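Local coordinates for prolyl oligopeptidase (Novosphingobium capsulatum, PDB 1YR2), which probably hydrolyses oligopeptides on the carboxyl side of proline, and far less readily of alanine, as a serine peptidase of the S9A family, at residues Ala66-Arg69 and Lys73-Ala76; Leu605-Phe610 and Tyr615-Tyr620. All coordinates share one frame; numbering follows the deposited sequence.

In the fold
Following the chain from its N terminus, contact 1 comes first: it folds the loop 66-69, which trails strand 55-58, back over the opening turn of helix 72-89, before the chain enters the sheets of the beta-propeller. Contact 2 lies more than 500 residues later, after the chain has left the propeller and built most of the eight-stranded sheet of the alpha/beta-hydrolase domain; there it draws the loop after strand 594-598 against helix 617-620. Both are short-range closures, in series along the chain, neither nesting nor crossing. The centres of contact 1 and contact 2 are about 23 Å apart, and the nearest atoms of contact 1 and contact 2 about 7 Å apart. Glu65, just ahead of contact 1, forms a salt bridge with Arg606 of contact 2.

Contact 1 of 2, residues Ala66-Arg69 and Lys73-Ala76; sequences ADVR and KVAA
Val68 lays its side chain on the helical turn that holds Val74 and Ala75. Its CB stands 4.0 Å from Val74 CG1. Beyond CB, the branch CG2 does the touching: it lies anti to the backbone N and rests on the helix backbone, 3.6 Å from Ala75 CA, with Ala75 N and the methyl of Ala75 slightly farther off. Val74 points at the loop and spreads its two methyls along it. CG2, the branch beside its own backbone N, lies 4.0 Å from Ala66 CB, and CG1 reaches Val68 CA at 3.9 Å. Both methyls also border the carbonyl oxygen of Ala66, with CG2 at 3.6 Å from Ala66 O. The pairing joins the loop after strand 55-58 to the first turns of helix 72-89, where Asp71 OD1 accepts from Val74 N. The loop also meets the hydrolase portion of the chain: Val68 touches Asp656 and Thr657. Asp67, turned away from the helix, closes an Asx turn: its OD1 takes Arg69 N on the anti lone pair. The syn lone pair of the same oxygen receives Arg69 NE at 2.9 Å, almost straight at 174°. Arg69 NH2 meets Asp67 OD2 at 2.9 Å, completing a side-on salt bridge that holds the guanidinium nearly coplanar with its acceptors.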
loop_
_atom_site.group_PDB
_atom_site.type_symbol
_atom_site.label_atom_id
_atom_site.label_comp_id
_atom_site.label_asym_id
_atom_site.label_seq_id
_atom_site.Cartn_x
_atom_site.Cartn_y
_atom_site.Cartn_z
ATOM N N ALA A 66 7.415 11.255 -30.146
ATOM C CA ALA A 66 8.877 11.249 -30.178
ATOM C C ALA A 66 9.463 11.721 -28.857
ATOM O O ALA A 66 8.835 12.481 -28.115
ATOM C CB ALA A 66 9.418 12.087 -31.317
ATOM N N ASP A 67 10.670 11.216 -28.551
ATOM C CA ASP A 67 11.354 11.529 -27.284
ATOM C C ASP A 67 11.711 13.042 -27.188
ATOM O O ASP A 67 12.423 13.582 -28.022
ATOM C CB ASP A 67 12.618 10.637 -27.191
ATOM C CG ASP A 67 13.155 10.512 -25.802
ATOM O OD1 ASP A 67 13.454 11.541 -25.154
ATOM O OD2 ASP A 67 13.313 9.389 -25.269
ATOM N N VAL A 68 11.251 13.704 -26.133
ATOM C CA VAL A 68 11.498 15.116 -25.926
ATOM C C VAL A 68 12.998 15.439 -25.858
ATOM O O VAL A 68 13.385 16.549 -26.156
ATOM C CB VAL A 68 10.807 15.628 -24.642
ATOM C CG1 VAL A 68 11.569 15.205 -23.408
ATOM C CG2 VAL A 68 10.621 17.124 -24.690
ATOM N N ARG A 69 13.819 14.469 -25.459
ATOM C CA ARG A 69 15.262 14.703 -25.356
ATOM C C ARG A 69 15.992 14.750 -26.698
ATOM O O ARG A 69 17.122 15.254 -26.761
ATOM C CB ARG A 69 15.899 13.644 -24.468
ATOM C CG ARG A 69 15.381 13.659 -23.073
ATOM C CD ARG A 69 15.750 12.449 -22.287
ATOM N NE ARG A 69 15.147 11.233 -22.804
ATOM C CZ ARG A 69 15.384 10.031 -22.318
ATOM N NH1 ARG A 69 16.228 9.861 -21.307
ATOM N NH2 ARG A 69 14.783 8.980 -22.847
ATOM N N LYS A 73 10.879 19.318 -32.197
ATOM C CA LYS A 73 9.472 19.682 -32.354
ATOM C C LYS A 73 8.742 19.412 -31.029
ATOM O O LYS A 73 8.050 20.275 -30.526
ATOM C CB LYS A 73 8.789 18.944 -33.530
ATOM C CG LYS A 73 8.106 19.868 -34.572
ATOM C CD LYS A 73 7.358 19.069 -35.733
ATOM C CE LYS A 73 5.930 19.668 -36.111
ATOM N NZ LYS A 73 4.756 18.693 -35.979
ATOM N N VAL A 74 8.948 18.231 -30.457
ATOM C CA VAL A 74 8.310 17.856 -29.168
ATOM C C VAL A 74 8.828 18.773 -28.041
ATOM O O VAL A 74 8.062 19.275 -27.222
ATOM C CB VAL A 74 8.535 16.349 -28.840
ATOM C CG1 VAL A 74 7.986 15.991 -27.482
ATOM C CG2 VAL A 74 7.883 15.452 -29.899
ATOM N N ALA A 75 10.127 19.034 -28.032
ATOM C CA ALA A 75 10.722 19.874 -27.006
ATOM C C ALA A 75 10.076 21.255 -27.043
ATOM O O ALA A 75 9.792 21.806 -26.017
ATOM C CB ALA A 75 12.234 19.978 -27.187
ATOM N N ALA A 76 9.831 21.783 -28.230
ATOM C CA ALA A 76 9.277 23.132 -28.384
ATOM C C ALA A 76 7.829 23.153 -27.887
ATOM O O ALA A 76 7.411 24.086 -27.224
ATOM C CB ALA A 76 9.329 23.581 -29.860
#

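Contact 2 of 2, residues Leu605-Phe610 and Tyr615-Tyr620; sequences LRFDQF and YWVDDY
Phe607 pushes its ring into the bend of the chain formed by Trp616, Val617 and Tyr620. The far end of the ring is the tightly packed part: CZ lies 3.8 Å from Tyr620 CB and 4.0 Å from Val617 CG1, while CE1 approaches Trp616 CB. Tyr620 turns the edge of its ring to one face of Phe607 in a T-shaped pair, with centroids 5.3 Å apart and planes at 82°; its CD2 sits 4.0 Å above the centre of the phenylalanine ring. Trp616 runs antiparallel alongside Phe607, its CE3 meeting Phe607 CD1 at 3.9 Å. With chi1 at 71°, Phe607 CG is tucked between the backbone N and the carbonyl carbon, which sends the ring toward the helix. In the alpha/beta-hydrolase domain this aromatic cluster joins the loop after strand 594-598 to helix 617-620. Tyr620 extends it toward the probable nucleophile elbow by bonding through OH to Asn576 OD1, and Phe498 meets both the tyrosine and tryptophan rings. With an alanine here in place of Phe607, the edge of Tyr620 is likely to lose the face it meets and a gap to open between loop and helix. The contact thins out at Asp608 and at Tyr615, which add little: Asp608 instead forms a salt bridge through OD2 with Arg614, and exposed Tyr615 turns away from the loop. Trp616 O accepts from both Asp619 N and Tyr620 N, the latter at 3.0 Å.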
loop_
_atom_site.group_PDB
_atom_site.type_symbol
_atom_site.label_atom_id
_atom_site.label_comp_id
_atom_site.label_asym_id
_atom_site.label_seq_id
_atom_site.Cartn_x
_atom_site.Cartn_y
_atom_site.Cartn_z
ATOM N N LEU A 605 -5.118 2.338 -28.634
ATOM C CA LEU A 605 -4.855 1.604 -29.855
ATOM C C LEU A 605 -3.367 1.354 -30.056
ATOM O O LEU A 605 -3.013 0.453 -30.821
ATOM C CB LEU A 605 -5.435 2.323 -31.084
ATOM C CG LEU A 605 -6.915 2.648 -31.024
ATOM C CD1 LEU A 605 -7.344 3.250 -32.400
ATOM C CD2 LEU A 605 -7.692 1.438 -30.680
ATOM N N ARG A 606 -2.523 2.161 -29.387
ATOM C CA ARG A 606 -1.083 2.102 -29.572
ATOM C C ARG A 606 -0.287 1.858 -28.274
ATOM O O ARG A 606 0.941 1.979 -28.267
ATOM C CB ARG A 606 -0.613 3.400 -30.246
ATOM C CG ARG A 606 -1.047 3.522 -31.689
ATOM C CD ARG A 606 -0.663 4.838 -32.327
ATOM N NE ARG A 606 0.792 5.034 -32.373
ATOM C CZ ARG A 606 1.609 4.402 -33.194
ATOM N NH1 ARG A 606 1.175 3.502 -34.057
ATOM N NH2 ARG A 606 2.892 4.667 -33.162
ATOM N N PHE A 607 -0.952 1.502 -27.190
ATOM C CA PHE A 607 -0.287 1.398 -25.868
ATOM C C PHE A 607 0.814 0.336 -25.856
ATOM O O PHE A 607 1.857 0.504 -25.207
ATOM C CB PHE A 607 -1.296 1.096 -24.759
ATOM C CG PHE A 607 -1.841 -0.291 -24.812
ATOM C CD1 PHE A 607 -1.156 -1.323 -24.216
ATOM C CD2 PHE A 607 -3.039 -0.575 -25.438
ATOM C CE1 PHE A 607 -1.625 -2.602 -24.263
ATOM C CE2 PHE A 607 -3.500 -1.847 -25.488
ATOM C CZ PHE A 607 -2.763 -2.876 -24.921
ATOM N N ASP A 608 0.620 -0.698 -26.645
ATOM C CA ASP A 608 1.589 -1.781 -26.724
ATOM C C ASP A 608 2.790 -1.535 -27.653
ATOM O O ASP A 608 3.635 -2.416 -27.798
ATOM C CB ASP A 608 0.891 -3.077 -27.069
ATOM C CG ASP A 608 0.417 -3.134 -28.506
ATOM O OD1 ASP A 608 0.094 -2.079 -29.128
ATOM O OD2 ASP A 608 0.281 -4.232 -29.061
ATOM N N GLN A 609 2.871 -0.348 -28.254
ATOM C CA GLN A 609 3.987 0.037 -29.112
ATOM C C GLN A 609 5.116 0.647 -28.316
ATOM O O GLN A 609 6.139 0.983 -28.882
ATOM C CB GLN A 609 3.568 1.095 -30.142
ATOM C CG GLN A 609 2.267 0.796 -30.900
ATOM C CD GLN A 609 2.463 0.058 -32.196
ATOM O OE1 GLN A 609 3.573 -0.297 -32.549
ATOM N NE2 GLN A 609 1.373 -0.160 -32.921
ATOM N N PHE A 610 4.920 0.864 -27.019
ATOM C CA PHE A 610 5.922 1.593 -26.245
ATOM C C PHE A 610 6.503 0.788 -25.113
ATOM O O PHE A 610 5.929 -0.238 -24.677
ATOM C CB PHE A 610 5.364 2.931 -25.746
ATOM C CG PHE A 610 4.722 3.741 -26.818
ATOM C CD1 PHE A 610 5.495 4.493 -27.700
ATOM C CD2 PHE A 610 3.344 3.738 -26.965
ATOM C CE1 PHE A 610 4.895 5.220 -28.695
ATOM C CE2 PHE A 610 2.746 4.491 -27.959
ATOM C CZ PHE A 610 3.520 5.225 -28.817
ATOM N N TYR A 615 3.034 -5.456 -21.813
ATOM C CA TYR A 615 2.644 -6.280 -20.667
ATOM C C TYR A 615 1.175 -6.019 -20.258
ATOM O O TYR A 615 0.564 -6.828 -19.608
ATOM C CB TYR A 615 3.630 -6.088 -19.467
ATOM C CG TYR A 615 4.936 -6.777 -19.704
ATOM C CD1 TYR A 615 5.015 -8.152 -19.591
ATOM C CD2 TYR A 615 6.068 -6.086 -20.136
ATOM C CE1 TYR A 615 6.146 -8.814 -19.852
ATOM C CE2 TYR A 615 7.246 -6.759 -20.402
ATOM C CZ TYR A 615 7.265 -8.143 -20.274
ATOM O OH TYR A 615 8.408 -8.902 -20.507
ATOM N N TRP A 616 0.599 -4.918 -20.679
ATOM C CA TRP A 616 -0.766 -4.590 -20.267
ATOM C C TRP A 616 -1.861 -5.273 -21.067
ATOM O O TRP A 616 -3.027 -5.077 -20.742
ATOM C CB TRP A 616 -0.989 -3.093 -20.352
ATOM C CG TRP A 616 -0.046 -2.335 -19.534
ATOM C CD1 TRP A 616 0.622 -2.746 -18.423
ATOM C CD2 TRP A 616 0.351 -1.002 -19.774
ATOM N NE1 TRP A 616 1.428 -1.731 -17.957
ATOM C CE2 TRP A 616 1.277 -0.647 -18.772
ATOM C CE3 TRP A 616 0.029 -0.059 -20.754
ATOM C CZ2 TRP A 616 1.884 0.592 -18.731
ATOM C CZ3 TRP A 616 0.662 1.196 -20.709
ATOM C CH2 TRP A 616 1.552 1.501 -19.718
ATOM N N VAL A 617 -1.495 -6.018 -22.113
ATOM C CA VAL A 617 -2.460 -6.777 -22.890
ATOM C C VAL A 617 -3.274 -7.731 -22.053
ATOM O O VAL A 617 -4.398 -8.032 -22.418
ATOM C CB VAL A 617 -1.833 -7.538 -24.091
ATOM C CG1 VAL A 617 -1.217 -6.571 -25.120
ATOM C CG2 VAL A 617 -0.850 -8.623 -23.641
ATOM N N ASP A 618 -2.763 -8.181 -20.908
ATOM C CA ASP A 618 -3.529 -9.109 -20.055
ATOM C C ASP A 618 -4.814 -8.498 -19.521
ATOM O O ASP A 618 -5.812 -9.199 -19.324
ATOM C CB ASP A 618 -2.686 -9.619 -18.863
ATOM C CG ASP A 618 -2.059 -11.004 -19.111
ATOM O OD1 ASP A 618 -2.199 -11.647 -20.200
ATOM O OD2 ASP A 618 -1.290 -11.489 -18.263
ATOM N N ASP A 619 -4.826 -7.181 -19.304
ATOM C CA ASP A 619 -6.076 -6.530 -18.946
ATOM C C ASP A 619 -6.766 -5.878 -20.129
ATOM O O ASP A 619 -7.989 -5.785 -20.146
ATOM C CB ASP A 619 -5.825 -5.410 -17.940
ATOM C CG ASP A 619 -6.070 -5.857 -16.509
ATOM O OD1 ASP A 619 -5.609 -6.970 -16.143
ATOM O OD2 ASP A 619 -6.741 -5.169 -15.713
ATOM N N TYR A 620 -6.002 -5.323 -21.066
ATOM C CA TYR A 620 -6.588 -4.481 -22.133
ATOM C C TYR A 620 -6.953 -5.185 -23.436
ATOM O O TYR A 620 -7.763 -4.696 -24.223
ATOM C CB TYR A 620 -5.592 -3.348 -22.455
ATOM C CG TYR A 620 -5.356 -2.343 -21.345
ATOM C CD1 TYR A 620 -6.265 -2.161 -20.299
ATOM C CD2 TYR A 620 -4.208 -1.565 -21.336
ATOM C CE1 TYR A 620 -6.064 -1.181 -19.277
ATOM C CE2 TYR A 620 -3.987 -0.597 -20.342
ATOM C CZ TYR A 620 -4.919 -0.405 -19.329
ATOM O OH TYR A 620 -4.672 0.535 -18.377
#